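Local coordinates for protein PAN2-PAN3 deadenylation complex catalytic subunit pan2 (Neurospora crassa, PDB 4CZW) that probably shortens the poly(A) tails of mRNA as the exonuclease subunit of the Pan2-Pan3 deadenylase, with a pseudo-ubiquitin-hydrolase domain as scaffold, at residues P79-E84 with N110-A115. Numbering follows the deposited sequence.
Sequences PCLLCE and NHTSNA. With ZN (zinc ion), chain B.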
# COMPACT_ATOMS: atom_id res chain seq x y z
N PRO A 79 3.63 -13.38 -7.01
CA PRO A 79 3.25 -12.24 -6.17
C PRO A 79 4.13 -12.06 -4.93
O PRO A 79 4.68 -13.02 -4.40
CB PRO A 79 1.82 -12.57 -5.76
CG PRO A 79 1.78 -14.06 -5.76
CD PRO A 79 2.67 -14.48 -6.90
N CYS A 80 4.24 -10.81 -4.48
CA CYS A 80 5.01 -10.45 -3.29
C CYS A 80 4.36 -9.25 -2.62
O CYS A 80 4.58 -8.11 -3.03
CB CYS A 80 6.46 -10.15 -3.66
SG CYS A 80 7.52 -9.67 -2.28
N LEU A 81 3.55 -9.52 -1.60
CA LEU A 81 2.72 -8.49 -0.98
C LEU A 81 3.51 -7.37 -0.32
O LEU A 81 3.04 -6.23 -0.25
CB LEU A 81 1.79 -9.13 0.06
CG LEU A 81 0.78 -10.14 -0.50
CD1 LEU A 81 -0.12 -10.68 0.60
CD2 LEU A 81 -0.05 -9.51 -1.61
N LEU A 82 4.71 -7.67 0.16
CA LEU A 82 5.55 -6.66 0.79
C LEU A 82 6.05 -5.65 -0.23
O LEU A 82 6.12 -4.45 0.04
CB LEU A 82 6.72 -7.30 1.53
CG LEU A 82 7.57 -6.34 2.36
CD1 LEU A 82 6.69 -5.53 3.30
CD2 LEU A 82 8.63 -7.09 3.14
N CYS A 83 6.41 -6.14 -1.42
CA CYS A 83 6.79 -5.27 -2.52
C CYS A 83 5.62 -4.40 -2.94
O CYS A 83 5.76 -3.19 -3.13
CB CYS A 83 7.29 -6.09 -3.72
SG CYS A 83 9.04 -6.52 -3.66
N GLU A 84 4.45 -5.03 -3.07
CA GLU A 84 3.23 -4.31 -3.42
C GLU A 84 2.88 -3.29 -2.35
O GLU A 84 2.35 -2.22 -2.65
CB GLU A 84 2.08 -5.30 -3.62
CG GLU A 84 2.33 -6.35 -4.70
CD GLU A 84 2.40 -5.75 -6.09
OE1 GLU A 84 1.80 -4.68 -6.31
OE2 GLU A 84 3.05 -6.36 -6.97
N ASN A 110 -4.91 -11.79 -4.57
CA ASN A 110 -5.76 -12.84 -5.10
C ASN A 110 -4.95 -14.03 -5.61
O ASN A 110 -5.48 -15.13 -5.76
CB ASN A 110 -6.64 -12.28 -6.22
CG ASN A 110 -7.73 -13.25 -6.65
OD1 ASN A 110 -8.21 -14.06 -5.86
ND2 ASN A 110 -8.12 -13.17 -7.92
N HIS A 111 -3.67 -13.81 -5.87
CA HIS A 111 -2.80 -14.86 -6.38
C HIS A 111 -1.83 -15.37 -5.31
O HIS A 111 -1.06 -16.30 -5.56
CB HIS A 111 -2.01 -14.36 -7.60
CG HIS A 111 -2.88 -13.97 -8.76
ND1 HIS A 111 -3.64 -14.88 -9.45
CD2 HIS A 111 -3.09 -12.77 -9.35
CE1 HIS A 111 -4.29 -14.26 -10.42
NE2 HIS A 111 -3.98 -12.97 -10.38
N THR A 112 -1.87 -14.75 -4.14
CA THR A 112 -0.99 -15.14 -3.04
C THR A 112 -1.40 -16.50 -2.47
O THR A 112 -2.59 -16.83 -2.46
CB THR A 112 -0.99 -14.08 -1.91
OG1 THR A 112 -0.80 -12.78 -2.47
CG2 THR A 112 0.11 -14.36 -0.90
N SER A 113 -0.42 -17.28 -2.02
CA SER A 113 -0.69 -18.59 -1.45
C SER A 113 -1.53 -18.49 -0.18
O SER A 113 -1.39 -17.55 0.60
CB SER A 113 0.62 -19.32 -1.15
OG SER A 113 1.41 -18.60 -0.22
N ASN A 114 -2.43 -19.47 -0.01
CA ASN A 114 -3.29 -19.57 1.17
C ASN A 114 -4.26 -18.39 1.33
O ASN A 114 -4.89 -18.25 2.38
CB ASN A 114 -2.45 -19.72 2.44
CG ASN A 114 -1.49 -20.88 2.37
OD1 ASN A 114 -1.81 -21.93 1.81
ND2 ASN A 114 -0.30 -20.70 2.93
N ALA A 115 -4.38 -17.56 0.31
CA ALA A 115 -5.28 -16.41 0.36
C ALA A 115 -6.73 -16.87 0.23
O ALA A 115 -7.63 -16.25 0.80
CB ALA A 115 -4.94 -15.42 -0.74
ZN ZN B . 9.48 -8.52 -2.57
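Leu81 and Thr112 meet tip to tip. The branched end of Leu81 meets the Thr112 hydroxyl from one side, with CD2 3.5 Å from Thr112 OG1. The other branch, CD1, lies 4.0 Å from Thr112 CG2. With chi1 at -49°, OG1 sits beside the backbone N of Thr112 and faces the leucine. OG1 is hydrogen-bonded to Ala108 O, in the last turn of helix 103-109, and weakly to Leu109 O. Pro79 adds its ring carbon CG, 3.6 Å from His111 O. No hydrogen bond joins the two segments, so the contact is van der Waals packing. An alanine in place of Leu81 would probably leave a gap over Thr112 and take contacts from Phe140 and Leu141.

Behind this layer is a zinc site. Cys80 SG and Cys83 SG each bind zinc at 2.3 Å, and His70 and Cys75 complete the set of three cysteines and one histidine. Pro79 follows a cis peptide bond. Cys80 is the N-cap of helix 81-94, and Glu84 N donates a hydrogen bond to Cys80 O at 3.1 Å. Leu81 lies between the two zinc-binding cysteines in sequence, and its CB points toward 110-115.

A type II turn runs from Thr112 to Ala115. The contact lies in the pseudo-UCH domain and joins the start of helix 81-94 to the loop after helix 103-109, with helix 130-149 packed against Leu81 and Leu82.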